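Local coordinates for Serine/threonine-protein kinase Tel1 (Chaetomium thermophilum, PDB 6SKY) that probably phosphorylates serine and threonine residues in [ST]-Q sequences, using ATP, to trigger checkpoint signalling after DNA damage, at residues Met2721-Phe2729 with Leu2767-Val2775; Thr2743-Met2751 with Val2816-Leu2825. All coordinates share one frame; numbering follows the deposited sequence.

Interaction 1 of 2, residues Met2721-Phe2729 with Leu2767-Val2775; sequences MRYFFMEYF and LLDHKTGEV. With AGS (phosphothiophosphoric acid-adenylate ester), chain C.
In the C-terminal lobe of the PI3K-like kinase domain, the hairpin whose first strand carries Leu-2767 of the nucleotide pocket is backed by an aromatic cluster, where Phe-2724, Tyr-2728 and Phe-2729 meet Leu-2768, His-2770 and Gly-2773. Consecutive strand residues face opposite ways. Leu-2767 lays CD1 3.8 Å from C2 of the AGS adenine, whereas Leu-2768 turns to the cluster, its CD1 over one face of the Phe-2724 ring, 4.2 Å from the centroid. The Phe-2724 ring runs alongside Leu-2768, with CZ and CE1 against its CB. Met-2721, its chain bent at chi2, meets Leu-2768 tip to tip, CE 3.7 Å from CD2. Where the strand gives way to the turn, CB of His-2770 is wedged between two rings: 3.7 Å from CZ of Phe-2724, and over one face of Tyr-2728, 4.0 Å from its centroid. The imidazole of His-2770 and the phenol ring of Tyr-2728 are almost parallel (4°) but offset, with little of one above the other (centroids 5.1 Å apart). Beyond them Phe-2729 brings CE1 to 3.8 Å from the carbonyl O of His-2770, and Phe-2725 turns a ring edge to the carbonyl O of Gly-2773. The turn is closed by Gly-2773 N bonding to Asp-2769 O and Asp-2769 N to Glu-2774 O. Gly-2773 has backbone angles (87°/-7°) at which a CB would press on the preceding carbonyl, and that CB would also lie about 4.0 Å from CE1 of Phe-2725. Outside the pair, Tyr-2673 meets Phe-2724 edge-to-face, and Asp-2769 forms a salt bridge with Arg-2647. No hydrogen bond links the two segments; their cohesion is CH-pi and apolar contact, so the fit depends on the shapes of the rings and of the turn.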
loop_
_atom_site.group_PDB
_atom_site.type_symbol
_atom_site.label_atom_id
_atom_site.label_comp_id
_atom_site.label_asym_id
_atom_site.label_seq_id
_atom_site.Cartn_x
_atom_site.Cartn_y
_atom_site.Cartn_z
ATOM N N MET A 2721 38.000 -2.651 -15.198
ATOM C CA MET A 2721 37.489 -3.802 -14.466
ATOM C C MET A 2721 36.677 -4.726 -15.357
ATOM O O MET A 2721 36.600 -5.930 -15.094
ATOM C CB MET A 2721 36.662 -3.332 -13.283
ATOM C CG MET A 2721 36.160 -4.427 -12.388
ATOM S SD MET A 2721 37.456 -5.266 -11.501
ATOM C CE MET A 2721 36.560 -6.712 -10.980
ATOM N N ARG A 2722 36.098 -4.197 -16.431
ATOM C CA ARG A 2722 35.295 -5.019 -17.320
ATOM C C ARG A 2722 36.104 -6.117 -17.980
ATOM O O ARG A 2722 35.523 -7.074 -18.492
ATOM C CB ARG A 2722 34.652 -4.154 -18.388
ATOM C CG ARG A 2722 35.606 -3.661 -19.410
ATOM C CD ARG A 2722 34.969 -2.595 -20.235
ATOM N NE ARG A 2722 35.915 -1.974 -21.143
ATOM C CZ ARG A 2722 36.732 -0.991 -20.804
ATOM N NH1 ARG A 2722 37.559 -0.482 -21.695
ATOM N NH2 ARG A 2722 36.731 -0.527 -19.572
ATOM N N TYR A 2723 37.424 -6.012 -17.975
ATOM C CA TYR A 2723 38.250 -7.055 -18.545
ATOM C C TYR A 2723 38.470 -8.217 -17.602
ATOM O O TYR A 2723 38.786 -9.306 -18.075
ATOM C CB TYR A 2723 39.591 -6.486 -18.965
ATOM C CG TYR A 2723 39.481 -5.576 -20.147
ATOM C CD1 TYR A 2723 39.625 -4.215 -20.010
ATOM C CD2 TYR A 2723 39.214 -6.078 -21.399
ATOM C CE1 TYR A 2723 39.522 -3.388 -21.081
ATOM C CE2 TYR A 2723 39.107 -5.257 -22.475
ATOM C CZ TYR A 2723 39.260 -3.914 -22.313
ATOM O OH TYR A 2723 39.152 -3.085 -23.398
ATOM N N PHE A 2724 38.302 -8.031 -16.293
ATOM C CA PHE A 2724 38.478 -9.152 -15.381
ATOM C C PHE A 2724 37.639 -10.334 -15.819
ATOM O O PHE A 2724 38.064 -11.485 -15.714
ATOM C CB PHE A 2724 38.115 -8.750 -13.953
ATOM C CG PHE A 2724 38.213 -9.875 -12.963
ATOM C CD1 PHE A 2724 39.407 -10.173 -12.358
ATOM C CD2 PHE A 2724 37.111 -10.634 -12.645
ATOM C CE1 PHE A 2724 39.499 -11.192 -11.475
ATOM C CE2 PHE A 2724 37.204 -11.659 -11.763
ATOM C CZ PHE A 2724 38.395 -11.937 -11.176
ATOM N N PHE A 2725 36.452 -10.066 -16.335
ATOM C CA PHE A 2725 35.543 -11.117 -16.740
ATOM C C PHE A 2725 35.801 -11.589 -18.149
ATOM O O PHE A 2725 35.513 -12.741 -18.465
ATOM C CB PHE A 2725 34.102 -10.633 -16.599
ATOM C CG PHE A 2725 33.757 -10.228 -15.214
ATOM C CD1 PHE A 2725 33.405 -11.170 -14.282
ATOM C CD2 PHE A 2725 33.836 -8.914 -14.824
ATOM C CE1 PHE A 2725 33.123 -10.809 -13.009
ATOM C CE2 PHE A 2725 33.553 -8.555 -13.547
ATOM C CZ PHE A 2725 33.193 -9.504 -12.645
ATOM N N MET A 2726 36.357 -10.742 -19.002
ATOM C CA MET A 2726 36.627 -11.157 -20.365
ATOM C C MET A 2726 37.890 -11.983 -20.483
ATOM O O MET A 2726 38.102 -12.611 -21.521
ATOM C CB MET A 2726 36.723 -9.939 -21.275
ATOM C CG MET A 2726 35.393 -9.378 -21.670
ATOM S SD MET A 2726 35.543 -7.776 -22.455
ATOM C CE MET A 2726 33.822 -7.314 -22.582
ATOM N N GLU A 2727 38.723 -12.015 -19.455
ATOM C CA GLU A 2727 39.953 -12.771 -19.509
ATOM C C GLU A 2727 40.009 -13.896 -18.500
ATOM O O GLU A 2727 41.001 -14.624 -18.467
ATOM C CB GLU A 2727 41.155 -11.845 -19.319
ATOM C CG GLU A 2727 41.450 -11.487 -17.910
ATOM C CD GLU A 2727 42.544 -10.462 -17.808
ATOM O OE1 GLU A 2727 42.488 -9.456 -18.543
ATOM O OE2 GLU A 2727 43.469 -10.664 -17.001
ATOM N N TYR A 2728 38.984 -14.067 -17.680
ATOM C CA TYR A 2728 38.848 -15.268 -16.878
ATOM C C TYR A 2728 37.680 -16.129 -17.309
ATOM O O TYR A 2728 37.650 -17.310 -16.966
ATOM C CB TYR A 2728 38.690 -14.918 -15.394
ATOM C CG TYR A 2728 39.979 -14.537 -14.722
ATOM C CD1 TYR A 2728 40.828 -15.500 -14.220
ATOM C CD2 TYR A 2728 40.350 -13.218 -14.595
ATOM C CE1 TYR A 2728 42.001 -15.161 -13.614
ATOM C CE2 TYR A 2728 41.522 -12.869 -13.993
ATOM C CZ TYR A 2728 42.343 -13.843 -13.503
ATOM O OH TYR A 2728 43.519 -13.494 -12.894
ATOM N N PHE A 2729 36.733 -15.572 -18.060
ATOM C CA PHE A 2729 35.571 -16.309 -18.545
ATOM C C PHE A 2729 35.316 -15.898 -19.985
ATOM O O PHE A 2729 34.592 -14.934 -20.250
ATOM C CB PHE A 2729 34.342 -16.048 -17.676
ATOM C CG PHE A 2729 34.637 -15.966 -16.208
ATOM C CD1 PHE A 2729 34.834 -17.103 -15.460
ATOM C CD2 PHE A 2729 34.710 -14.747 -15.573
ATOM C CE1 PHE A 2729 35.107 -17.016 -14.119
ATOM C CE2 PHE A 2729 34.985 -14.665 -14.232
ATOM C CZ PHE A 2729 35.182 -15.796 -13.511
ATOM N N LEU A 2767 38.516 -8.947 -2.217
ATOM C CA LEU A 2767 39.079 -10.021 -3.012
ATOM C C LEU A 2767 38.104 -10.404 -4.108
ATOM O O LEU A 2767 36.897 -10.422 -3.887
ATOM C CB LEU A 2767 39.375 -11.242 -2.145
ATOM C CG LEU A 2767 40.100 -11.030 -0.823
ATOM C CD1 LEU A 2767 40.106 -12.303 -0.052
ATOM C CD2 LEU A 2767 41.495 -10.569 -1.061
ATOM N N LEU A 2768 38.628 -10.716 -5.282
ATOM C CA LEU A 2768 37.839 -11.154 -6.418
ATOM C C LEU A 2768 38.012 -12.651 -6.579
ATOM O O LEU A 2768 39.127 -13.122 -6.789
ATOM C CB LEU A 2768 38.282 -10.444 -7.689
ATOM C CG LEU A 2768 38.251 -8.931 -7.666
ATOM C CD1 LEU A 2768 39.044 -8.397 -8.819
ATOM C CD2 LEU A 2768 36.827 -8.490 -7.750
ATOM N N ASP A 2769 36.918 -13.388 -6.475
ATOM C CA ASP A 2769 36.928 -14.830 -6.666
ATOM C C ASP A 2769 36.855 -15.119 -8.156
ATOM O O ASP A 2769 35.817 -14.910 -8.780
ATOM C CB ASP A 2769 35.756 -15.452 -5.920
ATOM C CG ASP A 2769 35.770 -16.954 -5.953
ATOM O OD1 ASP A 2769 36.788 -17.543 -6.337
ATOM O OD2 ASP A 2769 34.751 -17.561 -5.590
ATOM N N HIS A 2770 37.948 -15.596 -8.743
ATOM C CA HIS A 2770 37.973 -15.830 -10.176
ATOM C C HIS A 2770 37.549 -17.236 -10.554
ATOM O O HIS A 2770 37.938 -17.726 -11.613
ATOM C CB HIS A 2770 39.349 -15.507 -10.756
ATOM C CG HIS A 2770 40.469 -16.318 -10.192
ATOM N ND1 HIS A 2770 41.625 -15.745 -9.717
ATOM C CD2 HIS A 2770 40.630 -17.655 -10.061
ATOM C CE1 HIS A 2770 42.444 -16.693 -9.299
ATOM N NE2 HIS A 2770 41.862 -17.861 -9.495
ATOM N N LYS A 2771 36.760 -17.895 -9.714
ATOM C CA LYS A 2771 36.043 -19.097 -10.100
ATOM C C LYS A 2771 34.542 -18.907 -10.129
ATOM O O LYS A 2771 33.868 -19.560 -10.920
ATOM C CB LYS A 2771 36.363 -20.248 -9.146
ATOM C CG LYS A 2771 37.786 -20.719 -9.203
ATOM C CD LYS A 2771 38.138 -21.236 -10.571
ATOM C CE LYS A 2771 39.607 -21.577 -10.654
ATOM N NZ LYS A 2771 40.026 -21.887 -12.046
ATOM N N THR A 2772 34.008 -18.035 -9.280
ATOM C CA THR A 2772 32.587 -17.756 -9.223
ATOM C C THR A 2772 32.239 -16.313 -9.528
ATOM O O THR A 2772 31.059 -16.009 -9.706
ATOM C CB THR A 2772 32.031 -18.114 -7.842
ATOM O OG1 THR A 2772 32.867 -17.544 -6.838
ATOM C CG2 THR A 2772 32.021 -19.589 -7.660
ATOM N N GLY A 2773 33.214 -15.423 -9.592
ATOM C CA GLY A 2773 32.972 -14.053 -9.951
ATOM C C GLY A 2773 32.595 -13.137 -8.813
ATOM O O GLY A 2773 32.529 -11.930 -9.021
ATOM N N GLU A 2774 32.367 -13.656 -7.621
ATOM C CA GLU A 2774 31.888 -12.825 -6.534
ATOM C C GLU A 2774 33.031 -12.216 -5.741
ATOM O O GLU A 2774 34.173 -12.658 -5.815
ATOM C CB GLU A 2774 30.985 -13.626 -5.618
ATOM C CG GLU A 2774 31.399 -15.015 -5.399
ATOM C CD GLU A 2774 30.213 -15.893 -5.143
ATOM O OE1 GLU A 2774 29.087 -15.447 -5.430
ATOM O OE2 GLU A 2774 30.394 -17.026 -4.658
ATOM N N VAL A 2775 32.702 -11.176 -4.983
ATOM C CA VAL A 2775 33.662 -10.441 -4.175
ATOM C C VAL A 2775 33.589 -10.931 -2.741
ATOM O O VAL A 2775 32.539 -11.354 -2.255
ATOM C CB VAL A 2775 33.418 -8.921 -4.249
ATOM C CG1 VAL A 2775 33.313 -8.496 -5.667
ATOM C CG2 VAL A 2775 32.167 -8.550 -3.519
HETATM P PG AGS C . 48.097 -2.959 4.844
HETATM S S1G AGS C . 47.127 -1.866 3.555
HETATM O O2G AGS C . 47.158 -3.389 6.001
HETATM O O3G AGS C . 49.286 -2.147 5.426
HETATM P PB AGS C . 47.691 -5.415 3.813
HETATM O O1B AGS C . 46.321 -4.913 3.610
HETATM O O2B AGS C . 48.325 -6.092 2.600
HETATM O O3B AGS C . 48.663 -4.238 4.174
HETATM P PA AGS C . 48.196 -7.939 4.749
HETATM O O1A AGS C . 49.612 -8.060 5.112
HETATM O O2A AGS C . 47.255 -8.855 5.530
HETATM O O3A AGS C . 47.673 -6.471 4.980
HETATM O "O5'" AGS C . 48.093 -8.212 3.210
HETATM C "C5'" AGS C . 48.437 -9.514 2.719
HETATM C "C4'" AGS C . 47.958 -9.664 1.302
HETATM O "O4'" AGS C . 47.106 -10.820 1.210
HETATM C "C3'" AGS C . 47.134 -8.504 0.759
HETATM O "O3'" AGS C . 47.316 -8.362 -0.644
HETATM C "C2'" AGS C . 45.705 -8.908 1.112
HETATM O "O2'" AGS C . 44.782 -8.399 0.161
HETATM C "C1'" AGS C . 45.759 -10.433 1.022
HETATM N N9 AGS C . 44.950 -11.098 2.031
HETATM C C8 AGS C . 44.773 -10.713 3.329
HETATM N N7 AGS C . 43.993 -11.504 4.020
HETATM C C5 AGS C . 43.635 -12.483 3.110
HETATM C C6 AGS C . 42.814 -13.619 3.217
HETATM N N6 AGS C . 42.184 -13.976 4.337
HETATM N N1 AGS C . 42.663 -14.387 2.120
HETATM C C2 AGS C . 43.291 -14.035 0.997
HETATM N N3 AGS C . 44.088 -12.988 0.777
HETATM C C4 AGS C . 44.217 -12.246 1.880
#

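Interaction 2 of 2, residues Thr2743-Met2751 with Val2816-Leu2825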
loop_
_atom_site.group_PDB
_atom_site.type_symbol
_atom_site.label_atom_id
_atom_site.label_comp_id
_atom_site.label_asym_id
_atom_site.label_seq_id
_atom_site.Cartn_x
_atom_site.Cartn_y
_atom_site.Cartn_z
ATOM N N THR A 2743 27.910 -8.483 -9.554
ATOM C CA THR A 2743 27.019 -7.363 -9.267
ATOM C C THR A 2743 26.150 -7.631 -8.045
ATOM O O THR A 2743 25.951 -6.744 -7.210
ATOM C CB THR A 2743 26.148 -7.063 -10.479
ATOM O OG1 THR A 2743 26.959 -7.024 -11.651
ATOM C CG2 THR A 2743 25.497 -5.741 -10.328
ATOM N N ARG A 2744 25.646 -8.853 -7.904
ATOM C CA ARG A 2744 24.775 -9.162 -6.778
ATOM C C ARG A 2744 25.520 -9.160 -5.454
ATOM O O ARG A 2744 25.013 -8.636 -4.458
ATOM C CB ARG A 2744 24.113 -10.509 -6.988
ATOM C CG ARG A 2744 22.949 -10.489 -7.906
ATOM C CD ARG A 2744 22.496 -11.882 -8.140
ATOM N NE ARG A 2744 21.330 -11.941 -8.999
ATOM C CZ ARG A 2744 20.786 -13.074 -9.411
ATOM N NH1 ARG A 2744 19.722 -13.057 -10.184
ATOM N NH2 ARG A 2744 21.314 -14.226 -9.045
ATOM N N THR A 2745 26.700 -9.773 -5.397
ATOM C CA THR A 2745 27.436 -9.768 -4.140
ATOM C C THR A 2745 27.915 -8.374 -3.778
ATOM O O THR A 2745 27.935 -8.023 -2.593
ATOM C CB THR A 2745 28.601 -10.740 -4.204
ATOM O OG1 THR A 2745 29.337 -10.520 -5.400
ATOM C CG2 THR A 2745 28.093 -12.135 -4.220
ATOM N N THR A 2746 28.256 -7.549 -4.768
ATOM C CA THR A 2746 28.609 -6.166 -4.478
ATOM C C THR A 2746 27.426 -5.395 -3.918
ATOM O O THR A 2746 27.578 -4.626 -2.971
ATOM C CB THR A 2746 29.142 -5.501 -5.737
ATOM O OG1 THR A 2746 30.205 -6.293 -6.256
ATOM C CG2 THR A 2746 29.674 -4.147 -5.436
ATOM N N ALA A 2747 26.234 -5.600 -4.474
ATOM C CA ALA A 2747 25.052 -4.916 -3.964
ATOM C C ALA A 2747 24.747 -5.321 -2.530
ATOM O O ALA A 2747 24.455 -4.472 -1.676
ATOM C CB ALA A 2747 23.861 -5.207 -4.863
ATOM N N ALA A 2748 24.797 -6.622 -2.245
ATOM C CA ALA A 2748 24.488 -7.089 -0.899
ATOM C C ALA A 2748 25.479 -6.545 0.116
ATOM O O ALA A 2748 25.085 -6.069 1.185
ATOM C CB ALA A 2748 24.459 -8.609 -0.860
ATOM N N ILE A 2749 26.773 -6.589 -0.197
ATOM C CA ILE A 2749 27.734 -6.102 0.784
ATOM C C ILE A 2749 27.684 -4.590 0.893
ATOM O O ILE A 2749 27.959 -4.041 1.955
ATOM C CB ILE A 2749 29.153 -6.596 0.466
ATOM C CG1 ILE A 2749 30.041 -6.458 1.697
ATOM C CG2 ILE A 2749 29.749 -5.807 -0.666
ATOM C CD1 ILE A 2749 29.545 -7.175 2.896
ATOM N N SER A 2750 27.284 -3.887 -0.162
ATOM C CA SER A 2750 27.166 -2.440 -0.076
ATOM C C SER A 2750 26.048 -2.035 0.871
ATOM O O SER A 2750 26.242 -1.187 1.748
ATOM C CB SER A 2750 26.939 -1.863 -1.466
ATOM O OG SER A 2750 28.091 -2.028 -2.260
ATOM N N MET A 2751 24.873 -2.645 0.729
ATOM C CA MET A 2751 23.780 -2.314 1.641
ATOM C C MET A 2751 24.094 -2.743 3.064
ATOM O O MET A 2751 23.877 -1.983 4.014
ATOM C CB MET A 2751 22.478 -2.951 1.174
ATOM C CG MET A 2751 21.791 -2.202 0.067
ATOM S SD MET A 2751 21.593 -0.457 0.414
ATOM C CE MET A 2751 22.801 0.250 -0.689
ATOM N N VAL A 2816 20.663 -4.492 -12.405
ATOM C CA VAL A 2816 20.863 -5.507 -11.380
ATOM C C VAL A 2816 21.326 -4.880 -10.074
ATOM O O VAL A 2816 20.854 -5.250 -8.997
ATOM C CB VAL A 2816 21.847 -6.575 -11.883
ATOM C CG1 VAL A 2816 22.096 -7.611 -10.825
ATOM C CG2 VAL A 2816 21.313 -7.223 -13.116
ATOM N N PHE A 2817 22.239 -3.915 -10.140
ATOM C CA PHE A 2817 22.812 -3.372 -8.915
ATOM C C PHE A 2817 21.776 -2.607 -8.111
ATOM O O PHE A 2817 21.643 -2.813 -6.904
ATOM C CB PHE A 2817 24.002 -2.475 -9.233
ATOM C CG PHE A 2817 24.617 -1.849 -8.025
ATOM C CD1 PHE A 2817 25.379 -2.593 -7.161
ATOM C CD2 PHE A 2817 24.424 -0.519 -7.747
ATOM C CE1 PHE A 2817 25.931 -2.026 -6.056
ATOM C CE2 PHE A 2817 24.977 0.044 -6.641
ATOM C CZ PHE A 2817 25.730 -0.712 -5.796
ATOM N N ARG A 2818 21.032 -1.718 -8.758
ATOM C CA ARG A 2818 20.077 -0.894 -8.034
ATOM C C ARG A 2818 18.903 -1.715 -7.519
ATOM O O ARG A 2818 18.445 -1.512 -6.390
ATOM C CB ARG A 2818 19.603 0.229 -8.938
ATOM C CG ARG A 2818 19.053 1.398 -8.210
ATOM C CD ARG A 2818 18.704 2.498 -9.162
ATOM N NE ARG A 2818 19.890 3.120 -9.728
ATOM C CZ ARG A 2818 20.421 4.246 -9.281
ATOM N NH1 ARG A 2818 21.498 4.740 -9.856
ATOM N NH2 ARG A 2818 19.871 4.876 -8.262
ATOM N N ARG A 2819 18.425 -2.669 -8.313
ATOM C CA ARG A 2819 17.341 -3.527 -7.858
ATOM C C ARG A 2819 17.781 -4.411 -6.705
ATOM O O ARG A 2819 17.009 -4.649 -5.777
ATOM C CB ARG A 2819 16.820 -4.379 -9.005
ATOM C CG ARG A 2819 16.194 -3.601 -10.121
ATOM C CD ARG A 2819 14.720 -3.790 -10.165
ATOM N NE ARG A 2819 14.356 -5.172 -10.421
ATOM C CZ ARG A 2819 13.121 -5.638 -10.309
ATOM N NH1 ARG A 2819 12.864 -6.911 -10.554
ATOM N NH2 ARG A 2819 12.147 -4.829 -9.941
ATOM N N CYS A 2820 19.015 -4.905 -6.736
ATOM C CA CYS A 2820 19.466 -5.761 -5.650
ATOM C C CYS A 2820 19.772 -4.968 -4.393
ATOM O O CYS A 2820 19.553 -5.470 -3.290
ATOM C CB CYS A 2820 20.681 -6.567 -6.089
ATOM S SG CYS A 2820 20.275 -7.888 -7.223
ATOM N N CYS A 2821 20.251 -3.734 -4.533
ATOM C CA CYS A 2821 20.349 -2.838 -3.389
ATOM C C CYS A 2821 18.989 -2.613 -2.752
ATOM O O CYS A 2821 18.858 -2.647 -1.526
ATOM C CB CYS A 2821 20.955 -1.506 -3.817
ATOM S SG CYS A 2821 22.715 -1.479 -4.004
ATOM N N GLU A 2822 17.957 -2.399 -3.567
ATOM C CA GLU A 2822 16.626 -2.154 -3.023
ATOM C C GLU A 2822 16.048 -3.392 -2.355
ATOM O O GLU A 2822 15.437 -3.287 -1.292
ATOM C CB GLU A 2822 15.697 -1.650 -4.118
ATOM C CG GLU A 2822 15.920 -0.200 -4.462
ATOM C CD GLU A 2822 15.326 0.186 -5.794
ATOM O OE1 GLU A 2822 14.566 -0.617 -6.364
ATOM O OE2 GLU A 2822 15.627 1.294 -6.281
ATOM N N PHE A 2823 16.228 -4.571 -2.947
ATOM C CA PHE A 2823 15.743 -5.793 -2.309
ATOM C C PHE A 2823 16.466 -6.061 -0.998
ATOM O O PHE A 2823 15.839 -6.432 -0.002
ATOM C CB PHE A 2823 15.907 -6.987 -3.242
ATOM C CG PHE A 2823 15.014 -6.954 -4.428
ATOM C CD1 PHE A 2823 13.699 -6.579 -4.307
ATOM C CD2 PHE A 2823 15.490 -7.293 -5.671
ATOM C CE1 PHE A 2823 12.880 -6.542 -5.403
ATOM C CE2 PHE A 2823 14.671 -7.252 -6.765
ATOM C CZ PHE A 2823 13.369 -6.878 -6.628
ATOM N N THR A 2824 17.788 -5.885 -0.977
ATOM C CA THR A 2824 18.541 -6.089 0.252
ATOM C C THR A 2824 18.077 -5.140 1.341
ATOM O O THR A 2824 17.811 -5.560 2.467
ATOM C CB THR A 2824 20.034 -5.901 -0.005
ATOM O OG1 THR A 2824 20.429 -6.675 -1.134
ATOM C CG2 THR A 2824 20.830 -6.343 1.184
ATOM N N LEU A 2825 17.992 -3.846 1.030
ATOM C CA LEU A 2825 17.611 -2.875 2.047
ATOM C C LEU A 2825 16.182 -3.089 2.514
ATOM O O LEU A 2825 15.880 -2.924 3.698
ATOM C CB LEU A 2825 17.787 -1.463 1.513
ATOM C CG LEU A 2825 17.454 -0.366 2.509
ATOM C CD1 LEU A 2825 18.395 -0.432 3.676
ATOM C CD2 LEU A 2825 17.523 0.976 1.843
#
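With CG anti to the backbone N (chi1 178°), Phe-2817 swings its ring toward helix 2732-2755, while Met-2751, bent at chi2 (-51°) and again at chi3, curls its thioether over Cys-2821. In this helix pair of the kinase C-terminal lobe, segments 2743-2751 and 2816-2825 cross at -41°, axes 8.4 Å apart at closest approach, and Phe-2817 is a knob in the hole formed by Thr-2743, Thr-2746, Ala-2747 and Ser-2750. CE1 of Phe-2817 lies 3.7 Å from CA of Ala-2747. The small side chain of Ala-2747 is consistent with the close approach, its CA 5.2 Å from CA of Cys-2821. CB of Ala-2747 touches CB of Cys-2820 at 3.7 Å and also meets SG of Cys-2821. At one end CG2 of Thr-2743 lies against CB of Phe-2817 and CG1 of Val-2816. At the other Met-2751 covers Cys-2821, CE 3.7 Å from SG, and its CB meets CG2 of Thr-2824. Cutting Met-2751 back to an alanine is likely to open a gap over Cys-2821 and leave CB of Leu-2825 without its sulfur neighbour. Ile-2924 and Leu-2923 of helix 2916-2927 touch Phe-2817 and Met-2751 respectively. Buried hydroxyls are satisfied within their own helices: OG of Ser-2750 bonds to O of Thr-2746 at 2.7 Å, and OG1 of Thr-2824 reaches O of Cys-2820 at 2.6 Å, on the opposite face of that carbonyl from Thr-2824 N.

In the fold
Along the chain, 2721-2729 comes first, followed by 2743-2751 on the adjoining helix 2732-2755, then the hairpin 2767-2775 and finally helix 2816-2828. Interaction 1 closes a mostly helical loop of 37 residues that contains the first half of interaction 2; interaction 2 closes one of 64 residues that contains the hairpin. The two contacts therefore cross rather than nest. Their centres are about 18 Å apart, yet they meet where Glu-2774 and Val-2775 of the hairpin touch Thr-2745 and Thr-2746. Helix 2732-2755 thus lies between the hairpin beside the nucleotide and helix 2816-2828, which helix 2916-2927 also contacts.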